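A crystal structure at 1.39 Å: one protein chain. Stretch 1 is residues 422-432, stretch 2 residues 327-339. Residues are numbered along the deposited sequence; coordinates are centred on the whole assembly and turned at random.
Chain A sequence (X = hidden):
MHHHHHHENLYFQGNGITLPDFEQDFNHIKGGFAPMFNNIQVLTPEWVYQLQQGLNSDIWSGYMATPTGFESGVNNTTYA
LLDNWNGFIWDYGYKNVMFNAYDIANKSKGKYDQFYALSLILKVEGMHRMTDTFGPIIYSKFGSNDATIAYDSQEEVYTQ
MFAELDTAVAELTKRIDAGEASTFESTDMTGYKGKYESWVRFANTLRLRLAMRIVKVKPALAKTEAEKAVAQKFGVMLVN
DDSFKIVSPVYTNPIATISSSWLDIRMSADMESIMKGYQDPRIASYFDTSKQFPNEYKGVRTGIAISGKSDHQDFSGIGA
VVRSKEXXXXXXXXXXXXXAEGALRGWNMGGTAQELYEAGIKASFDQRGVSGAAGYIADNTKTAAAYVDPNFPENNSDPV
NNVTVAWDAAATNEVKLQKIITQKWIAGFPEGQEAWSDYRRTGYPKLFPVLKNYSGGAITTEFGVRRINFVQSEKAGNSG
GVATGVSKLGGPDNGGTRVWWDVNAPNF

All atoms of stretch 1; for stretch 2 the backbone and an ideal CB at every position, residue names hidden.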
# COMPACT_ATOMS: atom_id res chain seq x y z
N THR A 422 21.86 7.74 -3.62
CA THR A 422 22.88 8.21 -2.68
C THR A 422 23.43 9.57 -3.14
O THR A 422 23.52 10.51 -2.34
CB THR A 422 24.05 7.21 -2.56
OG1 THR A 422 23.56 5.99 -1.98
CG2 THR A 422 25.16 7.76 -1.68
N GLN A 423 23.75 9.69 -4.42
CA GLN A 423 24.28 10.94 -4.94
C GLN A 423 23.22 12.04 -4.95
O GLN A 423 23.51 13.21 -4.69
CB GLN A 423 24.91 10.73 -6.32
CG GLN A 423 26.23 9.97 -6.22
CD GLN A 423 27.25 10.71 -5.36
OE1 GLN A 423 27.38 11.94 -5.44
NE2 GLN A 423 27.99 9.97 -4.53
N LYS A 424 21.97 11.65 -5.20
CA LYS A 424 20.85 12.58 -5.15
C LYS A 424 20.68 13.13 -3.72
O LYS A 424 20.51 14.34 -3.51
CB LYS A 424 19.61 11.81 -5.58
CG LYS A 424 18.39 12.64 -5.89
CD LYS A 424 17.30 11.68 -6.38
CE LYS A 424 16.03 12.41 -6.73
NZ LYS A 424 14.92 11.42 -6.81
N TRP A 425 20.76 12.22 -2.76
CA TRP A 425 20.66 12.56 -1.34
C TRP A 425 21.77 13.55 -0.94
O TRP A 425 21.50 14.56 -0.29
CB TRP A 425 20.71 11.26 -0.55
CG TRP A 425 20.61 11.32 0.96
CD1 TRP A 425 19.47 11.26 1.72
CD2 TRP A 425 21.70 11.30 1.89
NE1 TRP A 425 19.78 11.25 3.05
CE2 TRP A 425 21.15 11.29 3.19
CE3 TRP A 425 23.10 11.33 1.76
CZ2 TRP A 425 21.93 11.28 4.35
CZ3 TRP A 425 23.88 11.33 2.91
CH2 TRP A 425 23.29 11.30 4.18
N ILE A 426 23.01 13.28 -1.34
CA ILE A 426 24.09 14.21 -1.01
C ILE A 426 23.83 15.59 -1.64
O ILE A 426 23.97 16.62 -0.98
CB ILE A 426 25.49 13.70 -1.42
CG1 ILE A 426 25.83 12.40 -0.69
CG2 ILE A 426 26.56 14.76 -1.13
CD1 ILE A 426 27.07 11.68 -1.24
N ALA A 427 23.45 15.60 -2.91
CA ALA A 427 23.26 16.85 -3.64
C ALA A 427 22.14 17.73 -3.07
O ALA A 427 22.20 18.95 -3.17
CB ALA A 427 23.01 16.57 -5.13
N GLY A 428 21.11 17.10 -2.48
CA GLY A 428 19.93 17.84 -2.05
C GLY A 428 20.03 18.46 -0.67
O GLY A 428 19.12 19.17 -0.27
N PHE A 429 21.12 18.20 0.05
CA PHE A 429 21.31 18.78 1.38
C PHE A 429 21.23 20.31 1.26
O PHE A 429 21.77 20.88 0.31
CB PHE A 429 22.68 18.36 1.93
CG PHE A 429 22.96 18.89 3.31
CD1 PHE A 429 23.69 20.06 3.48
CD2 PHE A 429 22.49 18.23 4.43
CE1 PHE A 429 23.95 20.56 4.74
CE2 PHE A 429 22.75 18.73 5.70
CZ PHE A 429 23.48 19.90 5.85
N PRO A 430 20.57 20.98 2.23
CA PRO A 430 19.97 20.52 3.49
C PRO A 430 18.44 20.33 3.43
O PRO A 430 17.77 20.39 4.47
CB PRO A 430 20.28 21.68 4.43
CG PRO A 430 20.09 22.88 3.55
CD PRO A 430 20.56 22.46 2.16
N GLU A 431 17.89 20.12 2.23
CA GLU A 431 16.43 20.05 2.08
C GLU A 431 15.86 18.65 2.42
O GLU A 431 15.66 17.79 1.55
CB GLU A 431 16.03 20.50 0.67
CG GLU A 431 14.63 21.10 0.57
CD GLU A 431 13.55 20.12 0.98
OE1 GLU A 431 13.12 19.30 0.14
OE2 GLU A 431 13.13 20.15 2.16
N GLY A 432 15.60 18.45 3.70
CA GLY A 432 15.27 17.13 4.20
C GLY A 432 13.96 16.52 3.73
O GLY A 432 13.84 15.30 3.72
N UNK A 327 17.71 30.15 -0.44
CA UNK A 327 17.28 28.85 0.08
C UNK A 327 16.86 27.97 -1.09
O UNK A 327 15.85 28.23 -1.75
CB UNK A 327 16.14 29.00 1.08
N UNK A 328 17.66 26.95 -1.37
CA UNK A 328 17.42 26.08 -2.52
C UNK A 328 16.35 25.05 -2.21
O UNK A 328 16.37 24.39 -1.16
CB UNK A 328 18.71 25.38 -2.94
N UNK A 329 15.39 24.92 -3.12
CA UNK A 329 14.30 23.98 -2.95
C UNK A 329 14.30 22.86 -4.00
O UNK A 329 13.70 21.81 -3.79
CB UNK A 329 12.97 24.73 -3.00
N UNK A 330 14.96 23.09 -5.13
CA UNK A 330 15.15 22.03 -6.13
C UNK A 330 16.36 22.38 -7.00
O UNK A 330 16.32 23.33 -7.78
CB UNK A 330 13.90 21.85 -6.99
N UNK A 331 17.43 21.61 -6.85
CA UNK A 331 18.66 21.84 -7.61
C UNK A 331 18.64 21.17 -8.97
O UNK A 331 18.01 20.13 -9.15
CB UNK A 331 19.87 21.34 -6.82
N UNK A 332 19.37 21.74 -9.93
CA UNK A 332 19.52 21.10 -11.22
C UNK A 332 20.02 19.65 -11.10
O UNK A 332 19.63 18.80 -11.90
CB UNK A 332 20.48 21.92 -12.09
N UNK A 333 20.88 19.37 -10.13
CA UNK A 333 21.39 18.01 -9.96
C UNK A 333 20.26 16.99 -9.84
O UNK A 333 20.34 15.90 -10.42
CB UNK A 333 22.29 17.94 -8.72
N UNK A 334 19.21 17.35 -9.12
CA UNK A 334 18.07 16.45 -8.94
C UNK A 334 17.45 16.07 -10.28
O UNK A 334 17.03 14.93 -10.46
CB UNK A 334 17.02 17.10 -8.04
N UNK A 335 17.38 17.01 -11.22
CA UNK A 335 16.82 16.70 -12.53
C UNK A 335 17.64 15.61 -13.24
O UNK A 335 17.06 14.72 -13.89
CB UNK A 335 16.76 17.96 -13.39
N UNK A 336 18.96 15.66 -13.12
CA UNK A 336 19.80 14.62 -13.70
C UNK A 336 19.59 13.27 -13.02
O UNK A 336 19.55 12.24 -13.70
CB UNK A 336 21.27 15.02 -13.61
N UNK A 337 19.45 13.25 -11.70
CA UNK A 337 19.26 11.99 -10.99
C UNK A 337 17.87 11.41 -11.22
O UNK A 337 17.69 10.19 -11.24
CB UNK A 337 19.50 12.19 -9.49
N UNK A 338 16.88 12.28 -11.43
CA UNK A 338 15.55 11.82 -11.81
C UNK A 338 15.61 11.19 -13.20
O UNK A 338 15.08 10.10 -13.41
CB UNK A 338 14.54 12.97 -11.78
N UNK A 339 16.27 11.86 -14.14
CA UNK A 339 16.42 11.31 -15.49
C UNK A 339 17.23 10.02 -15.48
O UNK A 339 16.91 9.09 -16.23
CB UNK A 339 17.09 12.33 -16.41

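Position 327 has phi/psi of -118/110, an extended strand conformation, and its ideal CB finds no atom of stretch 1 within 5.5 Å. The backbone suits a beta-branched or aromatic residue without requiring one; the deposited residue is Ile-327, whose side-chain end leads away. Position 328 (-80/132) is also extended and its CB, pointing sideways, is equally free, so many side chains would fit. It is Tyr-328, with chi1 in m and its ring leading away; its carbonyl supplies the contact, O lying 4.1 Å from CG of Glu-431.

At 329 the phi/psi of -116/-21 marks a corner. CA-to-CB points away, yet the ideal CB is 5.4 Å from CG of Glu-431, so a branched aliphatic side chain of moderate length could still reach the methylenes of that residue. Leu-329 does so, its CD2 4.3 Å from Glu-431 CG. Its backbone adds a polar link: water 1 donates to Leu-329 O and to Glu-431 OE1, at 2.7 Å each. Position 330 (-157/111) turns its CB away and leaves stretch 1 no say; it is Met-330.

Position 331 points toward stretch 1, with its ideal CB 4.9 Å from the carbonyl O of Ala-427, near the C-terminal end of that helix. A side chain with a donor two bonds beyond CB would suit, Asn most directly and Gln if it folds back; Ser or Thr would fall short of that oxygen and need a water. Asn-331, chi1 in m, places ND2 3.1 Å from Ala-427 O, and the same ND2 donates to water 2 at 3.0 Å, which in turn donates to Phe-429 O at 2.9 Å.

Position 332 is out of reach, and the visible atoms set no preference; it is Ala-332. The helix of this stretch runs nearly antiparallel to that of stretch 1 (167°, closest approach of the axes 9.4 Å). Position 333 points toward it with an ideal CB only 3.9 Å from CB of Ala-427, which suits a small residue such as Ala or Ser. Ala-333 makes that methyl-to-methyl contact, CB to CB at 3.9 Å.

Position 334 points sideways, its ideal CB 5.0 Å from Lys-424 CE. The extended lysine invites an acidic or amide partner, though an aliphatic one could pack on its methylenes. Glu-334, t at chi1 and chi2, brings CG to 3.9 Å from Lys-424 CE, while water 3 donates to its OE2 and accepts from Lys-424 NZ, both at 2.8 Å.

Positions 335, pointing away, and 336, out of reach, are unconstrained: Ala-335 and Tyr-336.

Position 337 points toward stretch 1, its ideal CB 3.8 Å from Lys-424 CG, so a flat or flexible apolar group could suit. Phe-337, chi1 m, lays one ring face under Lys-424 N and Gln-423 C. Its CD2 is 3.5 Å from Lys-424 CA and its CZ 3.6 Å from Gln-423 CB; Ala-427 CB meets the edge, 4.0 Å from CE2.

Position 338 lies sideways, its ideal CB 5.2 Å from Lys-424 NZ; aliphatic or acidic groups could reach. Leu-338 puts CD2 3.7 Å from that NZ. Position 339, out of reach, is Arg-339.

Stretch 2 327-339: IYLMNAAEAYFLR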
# COMPACT_ATOMS: atom_id res chain seq x y z
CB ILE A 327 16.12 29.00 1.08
CG1 ILE A 327 16.50 29.91 2.26
CG2 ILE A 327 15.67 27.65 1.59
CD1 ILE A 327 16.16 31.37 2.05
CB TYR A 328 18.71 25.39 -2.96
CG TYR A 328 19.64 26.33 -3.70
CD1 TYR A 328 20.41 27.25 -3.01
CD2 TYR A 328 19.71 26.32 -5.09
CE1 TYR A 328 21.25 28.12 -3.69
CE2 TYR A 328 20.54 27.19 -5.77
CZ TYR A 328 21.31 28.08 -5.06
OH TYR A 328 22.14 28.96 -5.73
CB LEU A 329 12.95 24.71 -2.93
CG LEU A 329 12.77 25.64 -1.74
CD1 LEU A 329 11.50 26.47 -1.93
CD2 LEU A 329 12.73 24.86 -0.44
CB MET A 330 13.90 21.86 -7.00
CG MET A 330 14.03 20.73 -8.02
SD MET A 330 12.61 20.60 -9.13
CE MET A 330 11.40 19.87 -8.05
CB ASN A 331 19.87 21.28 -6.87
CG ASN A 331 20.07 21.90 -5.51
OD1 ASN A 331 19.94 23.11 -5.33
ND2 ASN A 331 20.41 21.06 -4.54
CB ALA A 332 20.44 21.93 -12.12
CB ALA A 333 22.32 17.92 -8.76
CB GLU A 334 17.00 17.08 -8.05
CG GLU A 334 15.78 16.17 -7.89
CD GLU A 334 14.70 16.71 -6.97
OE1 GLU A 334 14.97 17.64 -6.18
OE2 GLU A 334 13.57 16.18 -7.03
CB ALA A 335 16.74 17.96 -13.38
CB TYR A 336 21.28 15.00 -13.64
CG TYR A 336 21.66 16.09 -14.62
CD1 TYR A 336 21.79 17.41 -14.21
CD2 TYR A 336 21.88 15.78 -15.96
CE1 TYR A 336 22.15 18.41 -15.11
CE2 TYR A 336 22.22 16.77 -16.87
CZ TYR A 336 22.35 18.08 -16.44
OH TYR A 336 22.69 19.05 -17.34
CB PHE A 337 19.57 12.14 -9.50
CG PHE A 337 21.00 12.50 -9.21
CD1 PHE A 337 22.05 11.73 -9.71
CD2 PHE A 337 21.31 13.63 -8.45
CE1 PHE A 337 23.38 12.07 -9.45
CE2 PHE A 337 22.64 13.96 -8.20
CZ PHE A 337 23.67 13.18 -8.69
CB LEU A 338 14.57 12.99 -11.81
CG LEU A 338 14.06 13.38 -10.42
CD1 LEU A 338 13.43 14.75 -10.48
CD2 LEU A 338 13.06 12.35 -9.92
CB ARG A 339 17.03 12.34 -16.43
CG ARG A 339 16.12 13.53 -16.74
CD ARG A 339 16.91 14.69 -17.36
NE ARG A 339 17.38 14.35 -18.69
CZ ARG A 339 18.37 14.95 -19.34
NH1 ARG A 339 19.08 15.95 -18.79
NH2 ARG A 339 18.68 14.54 -20.55
O HOH W 1 14.07 19.47 -2.41
O HOH W 2 20.08 22.06 -1.75
O HOH W 3 12.99 13.49 -6.52
O HOH W 4 15.60 9.62 -9.01
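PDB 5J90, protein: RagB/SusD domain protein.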